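Local coordinates for protein hemin degrading factor (Pseudomonas aeruginosa, PDB 4MF9) that binds heme as an intracellular trafficking protein of the HemS/ChuX family and has been identified as a heme-degrading enzyme, at residues 25-30 and 41-46; 71-76 and 153-158; 311-316 and 320-325. All coordinates share one frame; numbering follows the deposited sequence.

Contact 1: 25-30 and 41-46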
loop_
_atom_site.group_PDB
_atom_site.type_symbol
_atom_site.label_atom_id
_atom_site.label_comp_id
_atom_site.label_asym_id
_atom_site.label_seq_id
_atom_site.Cartn_x
_atom_site.Cartn_y
_atom_site.Cartn_z
ATOM N N GLN A 25 -16.671 14.363 15.684
ATOM C CA GLN A 25 -16.790 15.789 15.353
ATOM C C GLN A 25 -16.322 16.692 16.492
ATOM O O GLN A 25 -15.730 17.749 16.262
ATOM C CB GLN A 25 -18.238 16.132 14.980
ATOM C CG GLN A 25 -18.762 15.366 13.778
ATOM C CD GLN A 25 -17.960 15.632 12.511
ATOM O OE1 GLN A 25 -17.776 16.779 12.111
ATOM N NE2 GLN A 25 -17.482 14.568 11.877
ATOM N N ASP A 26 -16.604 16.277 17.721
ATOM C CA ASP A 26 -16.117 16.976 18.906
ATOM C C ASP A 26 -14.587 16.944 18.967
ATOM O O ASP A 26 -13.932 17.954 19.268
ATOM C CB ASP A 26 -16.709 16.332 20.165
ATOM C CG ASP A 26 -18.178 16.669 20.359
ATOM O OD1 ASP A 26 -18.658 17.633 19.714
ATOM O OD2 ASP A 26 -18.847 15.980 21.169
ATOM N N LEU A 27 -14.022 15.776 18.676
ATOM C CA LEU A 27 -12.587 15.594 18.639
ATOM C C LEU A 27 -11.957 16.402 17.547
ATOM O O LEU A 27 -11.060 17.185 17.806
ATOM C CB LEU A 27 -12.268 14.155 18.329
ATOM C CG LEU A 27 -11.106 13.537 19.094
ATOM C CD1 LEU A 27 -10.479 12.388 18.348
ATOM C CD2 LEU A 27 -10.059 14.547 19.513
ATOM N N ARG A 28 -12.477 16.299 16.341
ATOM C CA ARG A 28 -11.933 17.063 15.262
ATOM C C ARG A 28 -12.039 18.563 15.484
ATOM O O ARG A 28 -11.190 19.313 15.055
ATOM C CB ARG A 28 -12.486 16.708 13.875
ATOM C CG ARG A 28 -11.600 17.331 12.781
ATOM C CD ARG A 28 -11.735 16.681 11.453
ATOM N NE ARG A 28 -13.101 16.854 10.996
ATOM C CZ ARG A 28 -13.493 17.019 9.744
ATOM N NH1 ARG A 28 -12.636 16.989 8.730
ATOM N NH2 ARG A 28 -14.775 17.224 9.504
ATOM N N ALA A 29 -13.066 19.014 16.172
ATOM C CA ALA A 29 -13.179 20.414 16.503
ATOM C C ALA A 29 -12.047 20.809 17.377
ATOM O O ALA A 29 -11.614 21.890 17.381
ATOM C CB ALA A 29 -14.467 20.698 17.226
ATOM N N GLU A 30 -11.705 19.940 18.296
ATOM C CA GLU A 30 -10.587 20.139 19.184
ATOM C C GLU A 30 -9.214 20.030 18.535
ATOM O O GLU A 30 -8.265 20.722 18.904
ATOM C CB GLU A 30 -10.706 19.245 20.418
ATOM C CG GLU A 30 -9.795 19.646 21.531
ATOM C CD GLU A 30 -10.178 19.042 22.886
ATOM O OE1 GLU A 30 -9.247 18.748 23.656
ATOM O OE2 GLU A 30 -11.388 18.866 23.169
ATOM N N ALA A 41 -8.509 5.818 16.289
ATOM C CA ALA A 41 -7.690 5.271 17.348
ATOM C C ALA A 41 -7.928 5.941 18.689
ATOM O O ALA A 41 -8.112 5.258 19.679
ATOM C CB ALA A 41 -6.233 5.368 16.978
ATOM N N LEU A 42 -7.984 7.255 18.692
ATOM C CA LEU A 42 -8.301 8.016 19.903
ATOM C C LEU A 42 -9.707 7.713 20.428
ATOM O O LEU A 42 -9.940 7.739 21.638
ATOM C CB LEU A 42 -8.155 9.522 19.661
ATOM C CG LEU A 42 -6.787 10.183 19.849
ATOM C CD1 LEU A 42 -6.150 9.737 21.160
ATOM C CD2 LEU A 42 -5.860 9.917 18.671
ATOM N N LEU A 43 -10.634 7.427 19.533
ATOM C CA LEU A 43 -12.000 7.056 19.904
ATOM C C LEU A 43 -12.147 5.568 20.189
ATOM O O LEU A 43 -13.203 5.063 20.442
ATOM C CB LEU A 43 -12.985 7.531 18.844
ATOM C CG LEU A 43 -12.891 8.989 18.453
ATOM C CD1 LEU A 43 -13.614 9.259 17.144
ATOM C CD2 LEU A 43 -13.455 9.821 19.581
ATOM N N GLN A 44 -11.028 4.903 20.094
ATOM C CA GLN A 44 -10.958 3.514 20.336
ATOM C C GLN A 44 -11.825 2.652 19.434
ATOM O O GLN A 44 -12.319 1.672 19.838
ATOM C CB GLN A 44 -11.229 3.299 21.809
ATOM C CG GLN A 44 -11.199 1.875 22.284
ATOM C CD GLN A 44 -9.813 1.381 22.666
ATOM O OE1 GLN A 44 -9.619 0.183 22.860
ATOM N NE2 GLN A 44 -8.858 2.288 22.724
ATOM N N VAL A 45 -11.940 3.011 18.189
ATOM C CA VAL A 45 -12.617 2.197 17.177
ATOM C C VAL A 45 -11.776 2.058 15.911
ATOM O O VAL A 45 -10.751 2.723 15.760
ATOM C CB VAL A 45 -14.000 2.780 16.783
ATOM C CG1 VAL A 45 -14.943 2.823 17.979
ATOM C CG2 VAL A 45 -13.848 4.164 16.159
ATOM N N SER A 46 -12.209 1.198 14.997
ATOM C CA SER A 46 -11.550 1.102 13.702
ATOM C C SER A 46 -11.986 2.261 12.807
ATOM O O SER A 46 -13.056 2.846 13.014
ATOM C CB SER A 46 -11.880 -0.223 13.030
ATOM O OG SER A 46 -13.234 -0.265 12.628
#
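Leu27 lays one methyl, CD1, against the last turn of helix 36-42 and the residue that follows it, where Leu42 and Leu43 meet it together. CD1 lies 3.9 Å from CB of Leu42 and 4.1 Å from CD2 of Leu43, and CG of Leu43 is nearly as close to the same methyl. The two partners come at it differently. Leu42 is crossed at about a right angle and is met at the root of its side chain, CB, rather than at its methyls. Leu43 slides past Leu27 in the opposite direction, so that branched ends lie alongside each other. With chi1 of -140°, Leu27 departs from the staggered positions, which may reflect strain or an averaged or imperfectly fitted side chain. Leu43 is staggered, its CG anti to the carbonyl carbon (chi1 -52°), which sends CD2 to Leu27. The two segments belong to consecutive helices near the N-terminus, joined by a short loop: helix 17-30 leads into helix 36-42, and the leucines pack the end of the first helix against the end of the second. The contact is small and entirely apolar, lying at the surface, with the CA atoms of Leu27 and Leu43 still 8.7 Å apart. Leu43 also packs against Leu20 and Trp24 of helix 17-30, and Leu27 against Leu34 of the connection. Directly after Leu43 the second helix closes in a Schellman motif. Gln44 takes a positive phi (60°), and its N bonds back to O of Ala41 at 3.0 Å, turning the chain away from the helix. Two residues on, Ser46 stands as N-cap of helix 47-52, its OG capping a backbone N of that helix and also bonding to Glu49.

Contact 2: 71-76 and 153-158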
loop_
_atom_site.group_PDB
_atom_site.type_symbol
_atom_site.label_atom_id
_atom_site.label_comp_id
_atom_site.label_asym_id
_atom_site.label_seq_id
_atom_site.Cartn_x
_atom_site.Cartn_y
_atom_site.Cartn_z
ATOM N N PRO A 71 -13.814 -1.740 -12.188
ATOM C CA PRO A 71 -13.779 -1.164 -13.541
ATOM C C PRO A 71 -14.508 0.171 -13.603
ATOM O O PRO A 71 -14.070 1.080 -14.313
ATOM C CB PRO A 71 -14.535 -2.200 -14.390
ATOM C CG PRO A 71 -14.467 -3.452 -13.618
ATOM C CD PRO A 71 -14.480 -3.049 -12.172
ATOM N N ALA A 72 -15.601 0.294 -12.851
ATOM C CA ALA A 72 -16.411 1.517 -12.856
ATOM C C ALA A 72 -15.635 2.752 -12.401
ATOM O O ALA A 72 -15.932 3.870 -12.832
ATOM C CB ALA A 72 -17.668 1.336 -12.009
ATOM N N LEU A 73 -14.641 2.577 -11.573
ATOM C CA LEU A 73 -13.890 3.708 -11.129
ATOM C C LEU A 73 -13.219 4.387 -12.282
ATOM O O LEU A 73 -12.848 5.487 -12.181
ATOM C CB LEU A 73 -12.875 3.329 -10.074
ATOM C CG LEU A 73 -13.416 2.828 -8.766
ATOM C CD1 LEU A 73 -12.358 2.367 -7.770
ATOM C CD2 LEU A 73 -14.354 3.769 -8.114
ATOM N N GLY A 74 -13.039 3.650 -13.356
ATOM C CA GLY A 74 -12.472 4.223 -14.566
ATOM C C GLY A 74 -13.352 5.305 -15.170
ATOM O O GLY A 74 -12.889 6.125 -15.962
ATOM N N GLU A 75 -14.613 5.309 -14.805
ATOM C CA GLU A 75 -15.580 6.272 -15.274
ATOM C C GLU A 75 -15.246 7.674 -14.746
ATOM O O GLU A 75 -15.660 8.633 -15.256
ATOM C CB GLU A 75 -16.991 5.806 -14.902
ATOM C CG GLU A 75 -17.507 4.600 -15.702
ATOM C CD GLU A 75 -18.671 3.811 -15.071
ATOM O OE1 GLU A 75 -19.264 4.234 -14.089
ATOM O OE2 GLU A 75 -18.988 2.717 -15.571
ATOM N N LEU A 76 -14.481 7.716 -13.675
ATOM C CA LEU A 76 -14.217 8.954 -12.954
ATOM C C LEU A 76 -13.080 9.792 -13.528
ATOM O O LEU A 76 -12.827 10.893 -13.046
ATOM C CB LEU A 76 -13.928 8.647 -11.484
ATOM C CG LEU A 76 -15.062 7.909 -10.774
ATOM C CD1 LEU A 76 -14.616 7.412 -9.414
ATOM C CD2 LEU A 76 -16.283 8.806 -10.638
ATOM N N HIS A 153 -7.587 0.665 0.985
ATOM C CA HIS A 153 -7.310 1.382 -0.249
ATOM C C HIS A 153 -8.353 2.486 -0.385
ATOM O O HIS A 153 -9.537 2.267 -0.074
ATOM C CB HIS A 153 -7.482 0.401 -1.411
ATOM C CG HIS A 153 -7.156 0.972 -2.762
ATOM N ND1 HIS A 153 -5.957 1.589 -3.046
ATOM C CD2 HIS A 153 -7.872 0.980 -3.913
ATOM C CE1 HIS A 153 -5.954 1.972 -4.316
ATOM N NE2 HIS A 153 -7.102 1.612 -4.861
ATOM N N LYS A 154 -7.943 3.653 -0.873
ATOM C CA LYS A 154 -8.905 4.745 -1.091
ATOM C C LYS A 154 -8.649 5.367 -2.444
ATOM O O LYS A 154 -7.495 5.444 -2.880
ATOM C CB LYS A 154 -8.761 5.839 -0.023
ATOM C CG LYS A 154 -9.091 5.393 1.375
ATOM C CD LYS A 154 -8.537 6.370 2.405
ATOM C CE LYS A 154 -9.028 5.999 3.797
ATOM N NZ LYS A 154 -8.368 6.808 4.846
ATOM N N VAL A 155 -9.709 5.822 -3.108
ATOM C CA VAL A 155 -9.532 6.602 -4.323
ATOM C C VAL A 155 -10.279 7.922 -4.238
ATOM O O VAL A 155 -11.476 7.969 -3.929
ATOM C CB VAL A 155 -9.760 5.787 -5.651
ATOM C CG1 VAL A 155 -9.862 4.279 -5.387
ATOM C CG2 VAL A 155 -10.905 6.285 -6.446
ATOM N N PHE A 156 -9.532 8.998 -4.455
ATOM C CA PHE A 156 -10.050 10.339 -4.266
ATOM C C PHE A 156 -10.292 11.010 -5.602
ATOM O O PHE A 156 -9.442 10.963 -6.490
ATOM C CB PHE A 156 -9.062 11.163 -3.434
ATOM C CG PHE A 156 -9.145 10.892 -1.960
ATOM C CD1 PHE A 156 -8.481 9.805 -1.402
ATOM C CD2 PHE A 156 -9.894 11.721 -1.128
ATOM C CE1 PHE A 156 -8.564 9.547 -0.039
ATOM C CE2 PHE A 156 -9.971 11.472 0.231
ATOM C CZ PHE A 156 -9.304 10.383 0.778
ATOM N N LEU A 157 -11.459 11.628 -5.756
ATOM C CA LEU A 157 -11.675 12.480 -6.916
ATOM C C LEU A 157 -10.802 13.735 -6.787
ATOM O O LEU A 157 -10.622 14.273 -5.695
ATOM C CB LEU A 157 -13.154 12.832 -7.083
ATOM C CG LEU A 157 -14.007 11.871 -7.909
ATOM C CD1 LEU A 157 -14.304 10.565 -7.163
ATOM C CD2 LEU A 157 -15.292 12.570 -8.330
ATOM N N ALA A 158 -10.261 14.208 -7.870
ATOM C CA ALA A 158 -9.466 15.393 -7.816
ATOM C C ALA A 158 -9.914 16.432 -8.832
ATOM O O ALA A 158 -10.973 16.337 -9.352
ATOM C CB ALA A 158 -8.015 15.063 -7.942
#
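Leu73 and Leu76, just after Pro71 and Ala72 of helix 66-72, the second of them in a 3-10 turn, reach strand 151-157 with their CD1 methyls. CD1 of Leu73 meets CG1 of Val155 at 3.9 Å, the two side chains crossing at a slant. CD1 of Leu76 meets CD1 of Leu157, also at 3.9 Å, but here the crossing is close to a right angle. Both leucines of 71-76 take the same ordinary conformation, CG anti to the carbonyl carbon and the chain extended beyond it, which carries CD1 out toward the strand. Their partners are less regular. Val155 has CG1 almost eclipsing its backbone N (chi1 -11°), an unfavourable torsion. The CA-CB bond of Leu157 does not aim at segment 71-76; a chi2 of 73° brings its CD1 to Leu76. The 3-10 turn, in which N of Leu76 bonds to O of Leu73 at 3.1 Å, sets the leucines three residues apart, facing Val155 and Leu157 respectively, alternate residues of a strand in one of the large antiparallel sheets of this HemS/ChuX protein. Leu169 of helix 166-173 also packs on Leu76, and Tyr96 on Leu73 and Val155. With no hydrogen bond between the segments, the contact rests on largely buried methyl packing, whose contribution is probably dispersive and hydrophobic and not strongly directional.

Contact 3: 311-316 and 320-325. With HEM (protoporphyrin IX containing Fe), chain C.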
loop_
_atom_site.group_PDB
_atom_site.type_symbol
_atom_site.label_atom_id
_atom_site.label_comp_id
_atom_site.label_asym_id
_atom_site.label_seq_id
_atom_site.Cartn_x
_atom_site.Cartn_y
_atom_site.Cartn_z
ATOM N N VAL A 311 18.572 -6.677 -1.203
ATOM C CA VAL A 311 18.233 -8.072 -1.513
ATOM C C VAL A 311 18.475 -8.349 -2.985
ATOM O O VAL A 311 18.162 -7.502 -3.828
ATOM C CB VAL A 311 16.750 -8.367 -1.197
ATOM C CG1 VAL A 311 16.417 -9.858 -1.423
ATOM C CG2 VAL A 311 16.419 -7.965 0.231
ATOM N N ARG A 312 19.013 -9.521 -3.294
ATOM C CA ARG A 312 19.247 -9.934 -4.641
ATOM C C ARG A 312 18.584 -11.300 -4.901
ATOM O O ARG A 312 18.837 -12.244 -4.202
ATOM C CB ARG A 312 20.732 -9.944 -5.025
ATOM C CG ARG A 312 21.621 -8.908 -4.373
ATOM C CD ARG A 312 23.090 -9.077 -4.753
ATOM N NE ARG A 312 23.880 -8.014 -4.222
ATOM C CZ ARG A 312 24.420 -8.024 -3.031
ATOM N NH1 ARG A 312 24.290 -9.069 -2.262
ATOM N NH2 ARG A 312 25.075 -6.972 -2.614
ATOM N N LYS A 313 17.742 -11.364 -5.893
ATOM C CA LYS A 313 17.037 -12.571 -6.237
ATOM C C LYS A 313 17.275 -12.953 -7.714
ATOM O O LYS A 313 17.130 -12.159 -8.569
ATOM C CB LYS A 313 15.533 -12.422 -5.975
ATOM C CG LYS A 313 15.112 -11.775 -4.687
ATOM C CD LYS A 313 13.622 -11.924 -4.416
ATOM C CE LYS A 313 12.904 -10.603 -4.612
ATOM N NZ LYS A 313 12.906 -9.686 -3.461
ATOM N N PRO A 314 17.659 -14.188 -7.972
ATOM C CA PRO A 314 17.805 -14.679 -9.331
ATOM C C PRO A 314 16.425 -14.754 -9.979
ATOM O O PRO A 314 15.471 -14.829 -9.300
ATOM C CB PRO A 314 18.326 -16.105 -9.170
ATOM C CG PRO A 314 18.460 -16.346 -7.780
ATOM C CD PRO A 314 17.854 -15.250 -6.997
ATOM N N SER A 315 16.399 -14.720 -11.294
ATOM C CA SER A 315 15.152 -14.869 -12.028
ATOM C C SER A 315 15.505 -15.174 -13.477
ATOM O O SER A 315 16.669 -15.052 -13.871
ATOM C CB SER A 315 14.315 -13.587 -11.949
ATOM O OG SER A 315 14.828 -12.580 -12.805
ATOM N N THR A 316 14.508 -15.507 -14.274
ATOM C CA THR A 316 14.686 -15.806 -15.680
ATOM C C THR A 316 15.254 -14.633 -16.423
ATOM O O THR A 316 15.901 -14.808 -17.393
ATOM C CB THR A 316 13.379 -16.248 -16.358
ATOM O OG1 THR A 316 12.369 -15.283 -16.087
ATOM C CG2 THR A 316 12.938 -17.509 -15.813
ATOM N N VAL A 320 17.708 -9.651 -9.795
ATOM C CA VAL A 320 16.935 -8.450 -9.480
ATOM C C VAL A 320 17.334 -7.941 -8.109
ATOM O O VAL A 320 17.239 -8.664 -7.119
ATOM C CB VAL A 320 15.399 -8.702 -9.488
ATOM C CG1 VAL A 320 14.643 -7.424 -9.021
ATOM C CG2 VAL A 320 14.930 -9.112 -10.862
ATOM N N THR A 321 17.762 -6.687 -8.052
ATOM C CA THR A 321 18.174 -6.081 -6.796
ATOM C C THR A 321 17.096 -5.135 -6.276
ATOM O O THR A 321 16.535 -4.355 -7.036
ATOM C CB THR A 321 19.472 -5.289 -6.985
ATOM O OG1 THR A 321 20.420 -6.107 -7.687
ATOM C CG2 THR A 321 20.047 -4.887 -5.637
ATOM N N SER A 322 16.819 -5.204 -4.978
ATOM C CA SER A 322 15.812 -4.353 -4.354
ATOM C C SER A 322 16.308 -3.948 -2.982
ATOM O O SER A 322 17.216 -4.582 -2.444
ATOM C CB SER A 322 14.496 -5.113 -4.204
ATOM O OG SER A 322 14.674 -6.247 -3.374
ATOM N N TRP A 323 15.725 -2.883 -2.433
ATOM C CA TRP A 323 15.889 -2.534 -1.026
ATOM C C TRP A 323 14.533 -2.730 -0.360
ATOM O O TRP A 323 13.504 -2.342 -0.920
ATOM C CB TRP A 323 16.317 -1.073 -0.869
ATOM C CG TRP A 323 17.775 -0.829 -1.148
ATOM C CD1 TRP A 323 18.602 -1.573 -1.950
ATOM C CD2 TRP A 323 18.580 0.221 -0.608
ATOM N NE1 TRP A 323 19.872 -1.029 -1.951
ATOM C CE2 TRP A 323 19.879 0.073 -1.135
ATOM C CE3 TRP A 323 18.318 1.291 0.258
ATOM C CZ2 TRP A 323 20.917 0.940 -0.813
ATOM C CZ3 TRP A 323 19.354 2.152 0.577
ATOM C CH2 TRP A 323 20.639 1.972 0.041
ATOM N N GLU A 324 14.534 -3.346 0.819
ATOM C CA GLU A 324 13.305 -3.679 1.527
ATOM C C GLU A 324 13.403 -3.188 2.974
ATOM O O GLU A 324 14.319 -3.550 3.714
ATOM C CB GLU A 324 13.034 -5.194 1.418
ATOM C CG GLU A 324 13.065 -5.652 -0.048
ATOM C CD GLU A 324 12.680 -7.097 -0.281
ATOM O OE1 GLU A 324 12.340 -7.813 0.688
ATOM O OE2 GLU A 324 12.720 -7.513 -1.458
ATOM N N ALA A 325 12.465 -2.323 3.352
ATOM C CA ALA A 325 12.427 -1.751 4.695
ATOM C C ALA A 325 11.301 -2.410 5.490
ATOM O O ALA A 325 10.182 -2.578 4.990
ATOM C CB ALA A 325 12.219 -0.263 4.612
HETATM C CHA HEM C . 7.390 -7.206 -8.617
HETATM C CHB HEM C . 5.798 -6.154 -12.951
HETATM C CHC HEM C . 1.800 -8.663 -12.033
HETATM C CHD HEM C . 2.977 -8.640 -7.392
HETATM C C1A HEM C . 7.331 -6.777 -9.912
HETATM C C2A HEM C . 8.398 -6.171 -10.634
HETATM C C3A HEM C . 7.952 -5.905 -11.838
HETATM C C4A HEM C . 6.611 -6.290 -11.857
HETATM C CMA HEM C . 8.741 -5.244 -12.933
HETATM C CAA HEM C . 9.791 -5.906 -10.182
HETATM C CBA HEM C . 10.935 -6.376 -11.117
HETATM C CGA HEM C . 10.995 -7.857 -11.031
HETATM O O1A HEM C . 11.096 -8.552 -12.038
HETATM O O2A HEM C . 10.932 -8.345 -9.934
HETATM C C1B HEM C . 4.569 -6.796 -13.020
HETATM C C2B HEM C . 3.852 -6.762 -14.225
HETATM C C3B HEM C . 2.725 -7.460 -14.027
HETATM C C4B HEM C . 2.777 -7.923 -12.622
HETATM C CMB HEM C . 4.297 -6.104 -15.497
HETATM C CAB HEM C . 1.709 -7.665 -15.102
HETATM C CBB HEM C . 0.435 -7.829 -14.919
HETATM C C1C HEM C . 1.752 -8.901 -10.710
HETATM C C2C HEM C . 0.768 -9.627 -10.071
HETATM C C3C HEM C . 1.086 -9.636 -8.747
HETATM C C4C HEM C . 2.286 -8.894 -8.561
HETATM C CMC HEM C . -0.405 -10.295 -10.720
HETATM C CAC HEM C . 0.314 -10.279 -7.711
HETATM C CBC HEM C . 0.643 -10.008 -6.483
HETATM C C1D HEM C . 4.324 -8.259 -7.333
HETATM C C2D HEM C . 5.149 -8.237 -6.086
HETATM C C3D HEM C . 6.366 -7.853 -6.459
HETATM C C4D HEM C . 6.288 -7.630 -7.907
HETATM C CMD HEM C . 4.765 -8.578 -4.662
HETATM C CAD HEM C . 7.557 -7.671 -5.554
HETATM C CBD HEM C . 8.494 -8.866 -5.725
HETATM C CGD HEM C . 9.569 -9.118 -4.713
HETATM O O1D HEM C . 10.682 -9.281 -5.166
HETATM O O2D HEM C . 9.379 -9.206 -3.509
HETATM N NA HEM C . 6.231 -6.833 -10.681
HETATM N NB HEM C . 3.917 -7.498 -12.081
HETATM N NC HEM C . 2.628 -8.494 -9.791
HETATM N ND HEM C . 5.058 -7.881 -8.368
HETATM FE FE HEM C . 4.519 -7.752 -10.120
HETATM O O HOH W 1 15.276 -8.416 -5.216
#
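A beta hairpin on the wall of the heme pocket, strands 307-313 and 320-326, is zipped here by two antiparallel hydrogen-bonded pairs. N of Val311 bonds to O of Ser322 at 2.8 Å, and N of Ser322 returns to O of Val311 at 2.9 Å. Toward the turn, N of Lys313 reaches O of Val320 at 3.0 Å, and N of Val320 reaches O of Lys313 at 2.9 Å. Arg312 and Thr321 form the non-hydrogen-bonded pair between. On the face of Val311, Lys313, Val320, Ser322 and Glu324, Lys313 and Glu324 approach from opposite directions and close a salt bridge, NZ to OE2 at 3.0 Å. The lysine, bent at chi3 (-108°) and chi4, thereby turns NZ back over the neighbouring strand. CG2 of Val311 packs beside the carboxylate carbon of Glu324, whose OE1 is held by Arg228, itself a heme-binding residue. A water between NZ and the strand backbone donates to O of Val320 at 2.7 Å, is hydrogen-bonded to OG of Ser322, and is reached only weakly by NZ itself. Lys313 is a heme-binding residue beside one propionate, although its CE is modelled too close to that group for the fine geometry to be trusted. Val320 sets CG1 at 3.9 Å from O2A of the other propionate, an apolar flank to the anion. The opposite face points to the C-terminal helix 348-355: Arg312 salt-bridges Glu355 there and also Glu241, while Trp350 bonds to O of Thr321. Within the sheet, strand 332-338 runs alongside 320-326, and strand 240-243 borders 307-313 at the edge.

In the fold
The three contacts follow one another along the chain without overlap. Contacts 1 and 2 are N-terminal, their centres about 27 Å apart: the first is a surface contact joining helix 17-30 to the end of helix 36-42 and the turn after it, the second packs segment 71-76 on strand 151-157 of one nine-stranded antiparallel sheet. Contact 3 belongs to the other such sheet, across the chain's centre, its own centre about 41 Å from contact 1 and 32 Å from contact 2. Each sheet mixes strands from both halves of the chain: 288-293 and 296-301 join that of contact 2, 107-110 and 117-120 that of contact 3. The halves are thus interlocked, while heme is met at contact 3, away from the other two.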